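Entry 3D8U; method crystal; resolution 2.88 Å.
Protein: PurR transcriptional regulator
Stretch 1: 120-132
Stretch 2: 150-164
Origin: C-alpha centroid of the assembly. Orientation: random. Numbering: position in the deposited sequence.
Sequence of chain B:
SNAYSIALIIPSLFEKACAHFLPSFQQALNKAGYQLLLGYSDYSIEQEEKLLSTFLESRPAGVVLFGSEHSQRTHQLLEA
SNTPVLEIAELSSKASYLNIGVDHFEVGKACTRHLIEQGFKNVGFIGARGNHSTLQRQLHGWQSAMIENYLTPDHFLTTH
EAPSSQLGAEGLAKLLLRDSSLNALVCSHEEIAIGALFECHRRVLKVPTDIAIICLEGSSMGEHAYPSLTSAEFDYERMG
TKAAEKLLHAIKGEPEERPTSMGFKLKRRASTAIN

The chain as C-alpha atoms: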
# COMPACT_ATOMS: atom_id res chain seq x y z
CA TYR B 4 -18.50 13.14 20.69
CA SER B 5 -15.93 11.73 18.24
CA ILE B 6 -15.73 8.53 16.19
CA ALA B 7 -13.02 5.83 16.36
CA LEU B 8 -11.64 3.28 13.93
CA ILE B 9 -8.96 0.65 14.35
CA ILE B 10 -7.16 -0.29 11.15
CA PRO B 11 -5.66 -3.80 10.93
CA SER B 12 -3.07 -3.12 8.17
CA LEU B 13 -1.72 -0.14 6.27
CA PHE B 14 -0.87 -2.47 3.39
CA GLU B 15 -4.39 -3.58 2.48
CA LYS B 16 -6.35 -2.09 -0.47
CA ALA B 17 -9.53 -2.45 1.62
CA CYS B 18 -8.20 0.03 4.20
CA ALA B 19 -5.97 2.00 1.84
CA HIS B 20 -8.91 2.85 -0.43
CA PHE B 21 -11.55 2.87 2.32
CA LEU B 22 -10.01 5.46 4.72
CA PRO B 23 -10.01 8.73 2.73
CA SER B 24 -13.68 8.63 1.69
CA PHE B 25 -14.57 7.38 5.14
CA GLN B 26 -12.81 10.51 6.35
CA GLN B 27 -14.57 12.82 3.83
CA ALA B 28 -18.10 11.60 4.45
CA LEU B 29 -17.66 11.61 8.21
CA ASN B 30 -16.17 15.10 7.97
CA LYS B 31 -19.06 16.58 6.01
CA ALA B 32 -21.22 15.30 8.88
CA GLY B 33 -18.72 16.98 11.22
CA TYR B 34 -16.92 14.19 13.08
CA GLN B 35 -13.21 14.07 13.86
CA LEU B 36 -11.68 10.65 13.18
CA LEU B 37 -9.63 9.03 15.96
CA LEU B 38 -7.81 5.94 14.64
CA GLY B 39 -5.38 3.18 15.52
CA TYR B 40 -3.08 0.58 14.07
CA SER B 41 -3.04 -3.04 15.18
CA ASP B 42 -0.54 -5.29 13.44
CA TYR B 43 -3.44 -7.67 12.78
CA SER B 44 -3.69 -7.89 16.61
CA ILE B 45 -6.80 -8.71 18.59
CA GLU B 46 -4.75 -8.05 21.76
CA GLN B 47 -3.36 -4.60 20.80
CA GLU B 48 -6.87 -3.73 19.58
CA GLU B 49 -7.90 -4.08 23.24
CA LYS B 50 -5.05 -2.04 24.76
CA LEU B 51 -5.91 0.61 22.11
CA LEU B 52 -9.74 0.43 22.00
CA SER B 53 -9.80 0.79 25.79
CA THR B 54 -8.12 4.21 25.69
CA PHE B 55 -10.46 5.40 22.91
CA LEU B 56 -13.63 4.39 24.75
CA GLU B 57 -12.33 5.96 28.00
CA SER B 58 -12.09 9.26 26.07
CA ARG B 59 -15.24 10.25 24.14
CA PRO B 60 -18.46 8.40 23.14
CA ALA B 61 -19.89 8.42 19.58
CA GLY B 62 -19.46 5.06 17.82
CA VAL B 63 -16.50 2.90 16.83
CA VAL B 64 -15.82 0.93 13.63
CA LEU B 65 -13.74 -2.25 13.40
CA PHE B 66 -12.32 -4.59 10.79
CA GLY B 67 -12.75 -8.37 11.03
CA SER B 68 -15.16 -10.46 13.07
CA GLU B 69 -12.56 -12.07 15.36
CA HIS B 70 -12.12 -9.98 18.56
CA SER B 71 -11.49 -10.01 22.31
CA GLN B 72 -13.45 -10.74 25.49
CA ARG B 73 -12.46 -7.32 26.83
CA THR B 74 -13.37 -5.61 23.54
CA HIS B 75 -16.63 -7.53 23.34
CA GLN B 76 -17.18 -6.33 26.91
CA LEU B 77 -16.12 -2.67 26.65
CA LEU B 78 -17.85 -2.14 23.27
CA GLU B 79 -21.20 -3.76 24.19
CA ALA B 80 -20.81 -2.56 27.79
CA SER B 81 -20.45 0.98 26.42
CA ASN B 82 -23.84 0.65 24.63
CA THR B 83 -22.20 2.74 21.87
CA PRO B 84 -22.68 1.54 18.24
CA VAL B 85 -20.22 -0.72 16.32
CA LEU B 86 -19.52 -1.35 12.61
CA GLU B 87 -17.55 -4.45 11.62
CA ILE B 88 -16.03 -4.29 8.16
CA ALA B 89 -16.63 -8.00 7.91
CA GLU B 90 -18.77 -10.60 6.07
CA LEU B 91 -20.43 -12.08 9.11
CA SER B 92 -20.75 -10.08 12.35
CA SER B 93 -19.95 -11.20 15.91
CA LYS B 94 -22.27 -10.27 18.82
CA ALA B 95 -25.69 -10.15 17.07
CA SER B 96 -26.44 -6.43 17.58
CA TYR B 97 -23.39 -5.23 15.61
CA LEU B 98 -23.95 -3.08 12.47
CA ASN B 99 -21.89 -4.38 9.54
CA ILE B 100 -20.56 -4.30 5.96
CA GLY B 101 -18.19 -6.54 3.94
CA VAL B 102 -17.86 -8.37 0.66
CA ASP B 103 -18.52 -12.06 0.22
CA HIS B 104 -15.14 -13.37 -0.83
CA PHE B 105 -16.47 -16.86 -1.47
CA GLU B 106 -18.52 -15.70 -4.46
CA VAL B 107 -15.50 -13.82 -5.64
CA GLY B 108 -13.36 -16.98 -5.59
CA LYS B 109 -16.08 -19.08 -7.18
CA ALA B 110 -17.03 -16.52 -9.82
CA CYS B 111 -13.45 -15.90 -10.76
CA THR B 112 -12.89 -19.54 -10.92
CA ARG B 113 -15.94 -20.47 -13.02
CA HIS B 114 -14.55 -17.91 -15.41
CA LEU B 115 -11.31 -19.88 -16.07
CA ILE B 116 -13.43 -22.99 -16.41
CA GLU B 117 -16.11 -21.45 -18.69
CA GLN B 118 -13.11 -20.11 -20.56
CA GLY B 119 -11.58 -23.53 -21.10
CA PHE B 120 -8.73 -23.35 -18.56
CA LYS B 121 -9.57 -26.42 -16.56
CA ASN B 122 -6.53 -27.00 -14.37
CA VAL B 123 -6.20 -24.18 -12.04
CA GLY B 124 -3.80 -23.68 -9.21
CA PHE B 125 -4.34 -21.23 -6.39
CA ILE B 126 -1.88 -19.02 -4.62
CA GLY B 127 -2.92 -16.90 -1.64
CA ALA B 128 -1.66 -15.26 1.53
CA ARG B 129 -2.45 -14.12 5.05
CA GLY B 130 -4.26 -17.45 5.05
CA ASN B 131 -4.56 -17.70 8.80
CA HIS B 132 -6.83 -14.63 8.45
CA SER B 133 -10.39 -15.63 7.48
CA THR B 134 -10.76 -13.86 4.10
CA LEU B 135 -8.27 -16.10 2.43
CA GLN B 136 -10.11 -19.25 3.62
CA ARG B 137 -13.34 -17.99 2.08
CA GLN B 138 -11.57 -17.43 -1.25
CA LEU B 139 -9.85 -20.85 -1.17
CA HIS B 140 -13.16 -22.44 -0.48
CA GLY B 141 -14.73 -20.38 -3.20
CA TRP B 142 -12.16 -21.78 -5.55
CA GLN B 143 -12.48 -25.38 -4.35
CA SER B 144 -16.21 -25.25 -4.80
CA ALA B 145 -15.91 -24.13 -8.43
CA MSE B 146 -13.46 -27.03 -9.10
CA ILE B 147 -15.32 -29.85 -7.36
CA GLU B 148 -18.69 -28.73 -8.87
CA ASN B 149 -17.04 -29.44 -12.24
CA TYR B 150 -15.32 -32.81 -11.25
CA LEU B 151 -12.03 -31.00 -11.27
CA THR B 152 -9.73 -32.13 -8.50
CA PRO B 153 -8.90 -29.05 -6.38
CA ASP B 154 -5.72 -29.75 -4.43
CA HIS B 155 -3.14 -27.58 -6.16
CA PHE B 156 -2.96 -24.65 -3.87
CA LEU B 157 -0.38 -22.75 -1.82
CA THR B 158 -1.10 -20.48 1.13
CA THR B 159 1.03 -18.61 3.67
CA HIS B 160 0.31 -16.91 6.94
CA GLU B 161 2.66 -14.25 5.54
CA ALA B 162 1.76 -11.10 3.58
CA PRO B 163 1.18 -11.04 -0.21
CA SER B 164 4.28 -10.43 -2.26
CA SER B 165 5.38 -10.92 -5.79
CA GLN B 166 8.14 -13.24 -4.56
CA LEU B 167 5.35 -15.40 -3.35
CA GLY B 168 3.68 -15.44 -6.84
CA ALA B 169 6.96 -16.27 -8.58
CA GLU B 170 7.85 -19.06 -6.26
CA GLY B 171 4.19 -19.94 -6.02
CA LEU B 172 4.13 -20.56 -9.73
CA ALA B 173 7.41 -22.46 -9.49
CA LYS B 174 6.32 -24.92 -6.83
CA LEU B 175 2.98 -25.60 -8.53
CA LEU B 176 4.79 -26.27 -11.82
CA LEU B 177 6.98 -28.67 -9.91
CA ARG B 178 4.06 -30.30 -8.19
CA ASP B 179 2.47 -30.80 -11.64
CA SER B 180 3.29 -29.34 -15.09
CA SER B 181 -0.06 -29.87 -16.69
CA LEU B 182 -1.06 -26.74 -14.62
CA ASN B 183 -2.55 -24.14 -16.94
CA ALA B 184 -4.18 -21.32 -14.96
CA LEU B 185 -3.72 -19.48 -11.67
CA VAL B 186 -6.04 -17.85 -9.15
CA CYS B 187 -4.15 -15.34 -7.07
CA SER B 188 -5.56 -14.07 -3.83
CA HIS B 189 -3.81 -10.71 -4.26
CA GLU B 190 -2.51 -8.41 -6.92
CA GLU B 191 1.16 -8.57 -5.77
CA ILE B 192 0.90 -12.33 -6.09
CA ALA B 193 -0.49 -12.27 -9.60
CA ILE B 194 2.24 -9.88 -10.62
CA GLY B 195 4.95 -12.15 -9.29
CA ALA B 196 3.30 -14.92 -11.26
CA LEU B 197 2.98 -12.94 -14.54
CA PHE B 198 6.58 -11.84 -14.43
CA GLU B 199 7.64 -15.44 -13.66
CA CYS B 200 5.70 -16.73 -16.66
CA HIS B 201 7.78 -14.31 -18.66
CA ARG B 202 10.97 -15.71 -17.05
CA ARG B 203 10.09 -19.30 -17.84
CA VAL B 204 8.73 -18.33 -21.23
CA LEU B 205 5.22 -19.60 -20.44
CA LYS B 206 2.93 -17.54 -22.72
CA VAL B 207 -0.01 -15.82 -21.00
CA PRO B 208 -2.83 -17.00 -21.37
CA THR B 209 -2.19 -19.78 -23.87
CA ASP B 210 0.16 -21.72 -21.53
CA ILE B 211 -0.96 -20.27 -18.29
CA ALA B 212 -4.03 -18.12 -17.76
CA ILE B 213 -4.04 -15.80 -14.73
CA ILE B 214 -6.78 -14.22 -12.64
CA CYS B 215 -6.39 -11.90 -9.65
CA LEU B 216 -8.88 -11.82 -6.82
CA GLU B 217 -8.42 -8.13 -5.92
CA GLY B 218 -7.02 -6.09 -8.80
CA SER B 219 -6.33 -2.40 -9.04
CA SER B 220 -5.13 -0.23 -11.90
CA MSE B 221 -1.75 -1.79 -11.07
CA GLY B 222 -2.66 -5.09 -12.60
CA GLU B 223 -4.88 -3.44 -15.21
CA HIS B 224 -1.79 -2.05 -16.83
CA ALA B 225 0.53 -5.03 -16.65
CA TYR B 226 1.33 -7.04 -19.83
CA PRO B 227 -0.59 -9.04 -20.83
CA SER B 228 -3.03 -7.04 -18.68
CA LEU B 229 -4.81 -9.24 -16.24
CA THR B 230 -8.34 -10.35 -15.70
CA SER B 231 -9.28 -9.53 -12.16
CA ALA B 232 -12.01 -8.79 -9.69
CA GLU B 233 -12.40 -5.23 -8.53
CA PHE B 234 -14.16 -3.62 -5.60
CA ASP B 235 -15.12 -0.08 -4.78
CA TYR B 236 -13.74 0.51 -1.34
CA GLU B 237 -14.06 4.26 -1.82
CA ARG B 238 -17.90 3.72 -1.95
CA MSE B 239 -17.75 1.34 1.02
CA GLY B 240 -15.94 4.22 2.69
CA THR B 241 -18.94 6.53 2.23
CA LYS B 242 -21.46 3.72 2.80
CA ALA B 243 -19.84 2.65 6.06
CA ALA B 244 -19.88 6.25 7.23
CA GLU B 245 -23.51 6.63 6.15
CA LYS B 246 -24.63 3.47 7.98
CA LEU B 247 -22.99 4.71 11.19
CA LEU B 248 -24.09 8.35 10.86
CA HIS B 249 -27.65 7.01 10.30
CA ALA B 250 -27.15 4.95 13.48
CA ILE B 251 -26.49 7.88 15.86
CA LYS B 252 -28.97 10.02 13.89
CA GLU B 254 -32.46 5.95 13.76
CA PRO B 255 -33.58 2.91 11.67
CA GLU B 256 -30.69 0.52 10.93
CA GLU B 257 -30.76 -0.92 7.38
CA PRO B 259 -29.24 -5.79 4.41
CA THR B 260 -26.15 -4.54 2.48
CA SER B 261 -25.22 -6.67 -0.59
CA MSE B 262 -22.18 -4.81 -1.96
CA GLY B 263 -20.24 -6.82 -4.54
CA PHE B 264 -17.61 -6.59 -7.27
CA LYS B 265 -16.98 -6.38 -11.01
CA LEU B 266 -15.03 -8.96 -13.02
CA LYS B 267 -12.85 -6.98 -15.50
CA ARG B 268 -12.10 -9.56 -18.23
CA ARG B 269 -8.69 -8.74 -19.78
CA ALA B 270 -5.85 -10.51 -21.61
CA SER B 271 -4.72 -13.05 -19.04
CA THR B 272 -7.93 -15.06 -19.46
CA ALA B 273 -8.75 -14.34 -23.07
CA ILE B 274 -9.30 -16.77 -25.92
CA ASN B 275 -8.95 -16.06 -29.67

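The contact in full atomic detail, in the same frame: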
# COMPACT_ATOMS: atom_id res chain seq x y z
N PHE B 120 -9.92 -23.07 -19.36
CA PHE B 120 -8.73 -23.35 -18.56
C PHE B 120 -9.09 -24.23 -17.36
O PHE B 120 -9.42 -23.76 -16.26
CB PHE B 120 -8.09 -22.05 -18.11
CG PHE B 120 -7.74 -21.13 -19.25
CD1 PHE B 120 -8.56 -20.05 -19.57
CD2 PHE B 120 -6.61 -21.36 -20.02
CE1 PHE B 120 -8.26 -19.19 -20.62
CE2 PHE B 120 -6.30 -20.54 -21.09
CZ PHE B 120 -7.12 -19.43 -21.39
N LYS B 121 -9.02 -25.53 -17.56
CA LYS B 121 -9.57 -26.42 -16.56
C LYS B 121 -8.58 -26.93 -15.49
O LYS B 121 -8.97 -27.76 -14.65
CB LYS B 121 -10.31 -27.59 -17.26
CG LYS B 121 -11.57 -27.13 -18.04
CD LYS B 121 -12.26 -28.24 -18.78
CE LYS B 121 -13.76 -28.01 -18.78
NZ LYS B 121 -14.59 -29.29 -18.65
N ASN B 122 -7.32 -26.51 -15.50
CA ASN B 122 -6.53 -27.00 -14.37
C ASN B 122 -5.74 -26.01 -13.59
O ASN B 122 -4.54 -25.85 -13.74
CB ASN B 122 -5.84 -28.37 -14.57
CG ASN B 122 -4.94 -28.41 -15.73
OD1 ASN B 122 -4.96 -29.37 -16.52
ND2 ASN B 122 -4.11 -27.38 -15.86
N VAL B 123 -6.49 -25.43 -12.66
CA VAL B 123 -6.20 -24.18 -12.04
C VAL B 123 -5.48 -24.45 -10.76
O VAL B 123 -5.86 -25.31 -10.02
CB VAL B 123 -7.51 -23.47 -11.69
CG1 VAL B 123 -7.24 -22.04 -11.28
CG2 VAL B 123 -8.46 -23.51 -12.86
N GLY B 124 -4.43 -23.68 -10.51
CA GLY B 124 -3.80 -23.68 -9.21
C GLY B 124 -4.25 -22.42 -8.50
O GLY B 124 -4.81 -21.49 -9.11
N PHE B 125 -4.00 -22.39 -7.20
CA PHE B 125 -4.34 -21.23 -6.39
C PHE B 125 -3.15 -20.78 -5.56
O PHE B 125 -2.49 -21.61 -4.92
CB PHE B 125 -5.47 -21.63 -5.44
CG PHE B 125 -5.98 -20.53 -4.56
CD1 PHE B 125 -7.04 -19.72 -4.98
CD2 PHE B 125 -5.44 -20.33 -3.29
CE1 PHE B 125 -7.56 -18.72 -4.15
CE2 PHE B 125 -5.94 -19.31 -2.44
CZ PHE B 125 -7.00 -18.51 -2.87
N ILE B 126 -2.88 -19.50 -5.54
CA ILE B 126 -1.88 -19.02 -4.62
C ILE B 126 -2.50 -17.89 -3.82
O ILE B 126 -2.99 -16.93 -4.39
CB ILE B 126 -0.65 -18.52 -5.37
CG1 ILE B 126 -0.01 -19.65 -6.17
CG2 ILE B 126 0.37 -18.00 -4.41
CD1 ILE B 126 0.88 -19.13 -7.30
N GLY B 127 -2.46 -18.00 -2.50
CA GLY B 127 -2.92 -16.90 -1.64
C GLY B 127 -2.15 -16.66 -0.36
O GLY B 127 -1.40 -17.53 0.09
N ALA B 128 -2.33 -15.49 0.25
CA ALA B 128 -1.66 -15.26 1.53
C ALA B 128 -2.50 -14.65 2.63
O ALA B 128 -3.69 -14.41 2.47
CB ALA B 128 -0.43 -14.44 1.33
N ARG B 129 -1.83 -14.36 3.73
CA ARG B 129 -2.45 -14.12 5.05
C ARG B 129 -3.62 -15.08 5.24
O ARG B 129 -4.73 -14.68 5.53
CB ARG B 129 -2.75 -12.64 5.37
CG ARG B 129 -2.99 -11.72 4.20
CD ARG B 129 -4.40 -11.85 3.65
NE ARG B 129 -5.33 -10.88 4.24
CZ ARG B 129 -6.66 -11.04 4.28
NH1 ARG B 129 -7.22 -12.15 3.78
NH2 ARG B 129 -7.42 -10.10 4.85
N GLY B 130 -3.30 -16.37 5.06
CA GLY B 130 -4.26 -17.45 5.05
C GLY B 130 -4.50 -18.09 6.40
O GLY B 130 -4.99 -19.23 6.47
N ASN B 131 -4.14 -17.37 7.45
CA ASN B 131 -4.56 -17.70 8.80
C ASN B 131 -5.64 -16.67 9.18
O ASN B 131 -6.39 -16.88 10.14
CB ASN B 131 -3.38 -17.69 9.79
CG ASN B 131 -2.19 -18.62 9.37
OD1 ASN B 131 -1.31 -18.92 10.18
ND2 ASN B 131 -2.15 -19.06 8.10
N HIS B 132 -5.70 -15.57 8.42
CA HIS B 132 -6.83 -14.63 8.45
C HIS B 132 -7.98 -15.20 7.62
O HIS B 132 -7.73 -15.90 6.64
CB HIS B 132 -6.46 -13.23 7.96
CG HIS B 132 -7.58 -12.24 8.12
ND1 HIS B 132 -8.53 -12.01 7.13
CD2 HIS B 132 -7.96 -11.48 9.18
CE1 HIS B 132 -9.41 -11.13 7.57
NE2 HIS B 132 -9.09 -10.79 8.81
N TYR B 150 -16.17 -31.59 -11.32
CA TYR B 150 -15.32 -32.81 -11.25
C TYR B 150 -13.84 -32.52 -11.44
O TYR B 150 -13.08 -33.36 -11.85
CB TYR B 150 -15.72 -33.87 -12.26
CG TYR B 150 -17.14 -34.26 -12.17
CD1 TYR B 150 -18.13 -33.44 -12.73
CD2 TYR B 150 -17.53 -35.44 -11.54
CE1 TYR B 150 -19.47 -33.78 -12.66
CE2 TYR B 150 -18.88 -35.79 -11.46
CZ TYR B 150 -19.85 -34.94 -12.02
OH TYR B 150 -21.21 -35.22 -11.97
N LEU B 151 -13.43 -31.30 -11.16
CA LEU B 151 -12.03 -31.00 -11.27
C LEU B 151 -11.47 -31.21 -9.89
O LEU B 151 -12.17 -31.01 -8.89
CB LEU B 151 -11.87 -29.57 -11.75
CG LEU B 151 -11.73 -29.37 -13.27
CD1 LEU B 151 -12.48 -30.37 -14.09
CD2 LEU B 151 -12.12 -27.94 -13.63
N THR B 152 -10.23 -31.69 -9.80
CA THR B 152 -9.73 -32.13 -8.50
C THR B 152 -8.80 -31.05 -8.02
O THR B 152 -7.75 -30.85 -8.61
CB THR B 152 -9.12 -33.60 -8.49
OG1 THR B 152 -10.16 -34.61 -8.50
CG2 THR B 152 -8.23 -33.84 -7.25
N PRO B 153 -9.19 -30.38 -6.91
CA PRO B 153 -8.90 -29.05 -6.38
C PRO B 153 -7.81 -28.98 -5.29
O PRO B 153 -7.99 -28.32 -4.24
CB PRO B 153 -10.23 -28.72 -5.70
CG PRO B 153 -10.64 -30.05 -5.09
CD PRO B 153 -10.05 -31.12 -5.96
N ASP B 154 -6.71 -29.68 -5.49
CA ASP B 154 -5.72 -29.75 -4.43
C ASP B 154 -4.38 -29.24 -4.91
O ASP B 154 -3.35 -29.80 -4.58
CB ASP B 154 -5.64 -31.18 -3.80
CG ASP B 154 -5.99 -32.30 -4.79
OD1 ASP B 154 -6.26 -31.94 -5.98
OD2 ASP B 154 -5.98 -33.52 -4.39
N HIS B 155 -4.40 -28.19 -5.72
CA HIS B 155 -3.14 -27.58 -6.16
C HIS B 155 -3.16 -26.14 -5.76
O HIS B 155 -3.36 -25.21 -6.57
CB HIS B 155 -2.82 -27.84 -7.65
CG HIS B 155 -2.46 -29.27 -7.90
ND1 HIS B 155 -1.34 -29.87 -7.35
CD2 HIS B 155 -3.12 -30.26 -8.55
CE1 HIS B 155 -1.30 -31.14 -7.69
NE2 HIS B 155 -2.38 -31.41 -8.42
N PHE B 156 -2.98 -25.98 -4.45
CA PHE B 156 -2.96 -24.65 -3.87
C PHE B 156 -1.77 -24.42 -2.94
O PHE B 156 -1.24 -25.40 -2.36
CB PHE B 156 -4.28 -24.36 -3.16
CG PHE B 156 -4.53 -25.21 -1.98
CD1 PHE B 156 -5.33 -26.33 -2.07
CD2 PHE B 156 -4.01 -24.89 -0.75
CE1 PHE B 156 -5.61 -27.12 -0.95
CE2 PHE B 156 -4.29 -25.70 0.38
CZ PHE B 156 -5.10 -26.80 0.26
N LEU B 157 -1.38 -23.15 -2.80
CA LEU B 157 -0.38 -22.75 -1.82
C LEU B 157 -0.89 -21.59 -1.01
O LEU B 157 -1.31 -20.58 -1.61
CB LEU B 157 0.87 -22.27 -2.52
CG LEU B 157 2.11 -23.12 -2.65
CD1 LEU B 157 1.83 -24.58 -2.34
CD2 LEU B 157 2.61 -22.97 -4.08
N THR B 158 -0.81 -21.68 0.32
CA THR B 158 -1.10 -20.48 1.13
C THR B 158 -0.01 -20.18 2.16
O THR B 158 0.68 -21.08 2.61
CB THR B 158 -2.45 -20.59 1.82
OG1 THR B 158 -2.53 -21.85 2.51
CG2 THR B 158 -3.60 -20.51 0.81
N THR B 159 0.17 -18.91 2.52
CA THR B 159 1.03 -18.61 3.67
C THR B 159 0.32 -17.74 4.67
O THR B 159 -0.61 -17.01 4.34
CB THR B 159 2.37 -17.91 3.31
OG1 THR B 159 2.12 -16.61 2.76
CG2 THR B 159 3.19 -18.74 2.32
N HIS B 160 0.78 -17.82 5.90
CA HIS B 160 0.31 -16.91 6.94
C HIS B 160 0.92 -15.53 6.68
O HIS B 160 0.38 -14.51 7.11
CB HIS B 160 0.65 -17.47 8.34
CG HIS B 160 2.02 -18.08 8.48
ND1 HIS B 160 2.69 -18.14 9.69
CD2 HIS B 160 2.86 -18.65 7.57
CE1 HIS B 160 3.87 -18.73 9.52
NE2 HIS B 160 4.00 -19.03 8.24
N GLU B 161 2.00 -15.50 5.91
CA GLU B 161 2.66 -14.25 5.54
C GLU B 161 1.85 -13.31 4.65
O GLU B 161 0.74 -13.63 4.24
CB GLU B 161 4.03 -14.52 4.96
CG GLU B 161 5.11 -14.29 6.01
CD GLU B 161 6.28 -15.25 5.85
OE1 GLU B 161 6.66 -15.88 6.86
OE2 GLU B 161 6.80 -15.38 4.71
N ALA B 162 2.42 -12.14 4.37
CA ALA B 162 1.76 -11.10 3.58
C ALA B 162 2.05 -11.31 2.10
O ALA B 162 3.07 -11.92 1.75
CB ALA B 162 2.21 -9.72 4.03
N PRO B 163 1.13 -10.83 1.23
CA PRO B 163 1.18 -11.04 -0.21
C PRO B 163 2.39 -10.33 -0.78
O PRO B 163 2.73 -9.24 -0.31
CB PRO B 163 -0.09 -10.36 -0.69
CG PRO B 163 -0.31 -9.28 0.29
CD PRO B 163 -0.03 -9.99 1.57
N SER B 164 3.04 -10.94 -1.76
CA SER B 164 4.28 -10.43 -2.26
C SER B 164 4.43 -11.01 -3.64
O SER B 164 3.86 -12.05 -3.95
CB SER B 164 5.41 -10.93 -1.39
OG SER B 164 5.81 -12.22 -1.81

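The strands around F125-G127 and F156-T158 run parallel, their axes 1° apart in direction and 4.7 Å at closest approach, and the backbone fixes the register. F125 N donates to H155 O (3.0 Å, 149°) and F125 O accepts from L157 N (2.8 Å, 161°); G127 repeats the pattern, its N reaching L157 O (3.0 Å, 169°) and its O receiving T159 N (3.2 Å, 147°). With the backbone extended, side chains alternate: F125, F156 and T158 lie on one face, I126 and L157 on the other.

On the first face, F125 is t (chi1 -178°) and F156 is p (chi1 66°). Their beta carbons meet, F125 CB to F156 CB at 3.8 Å, but the end of F156 leads away, so the two rings do not pair. The F125 ring instead extends along its own strand over G127, whose lack of a side chain accommodates it: an ideal beta carbon on G127 would lie 2.9 Å from F125 CE2, a clash. T158, with chi1 51° (p), places its methyl near the plane of that ring, at its edge, with T158 CG2 4.2 Å from F125 CE2.

Past the strands the pairing changes. R129 N donates to E161 O (2.7 Å, 151°); T159 O, although 3.0 Å from R129 N, is poorly angled for it and accepts from G130 N instead (2.9 Å, 169°). R129 has positive phi and psi (37/54) and an off-rotamer chi1 of 27°; its CA-to-CB bond points away overall. A128 CB packs 3.2 Å from E161 O and 4.5 Å from P163 CD. N131, m at chi1 -55°, points toward the second stretch and brings OD1 to 3.1 Å from H160 CB, a contact with carbon.

At the other end, L151 points toward K121, its CD2 3.3 Å from K121 O, with both chi angles off-rotamer (-93°, 32°).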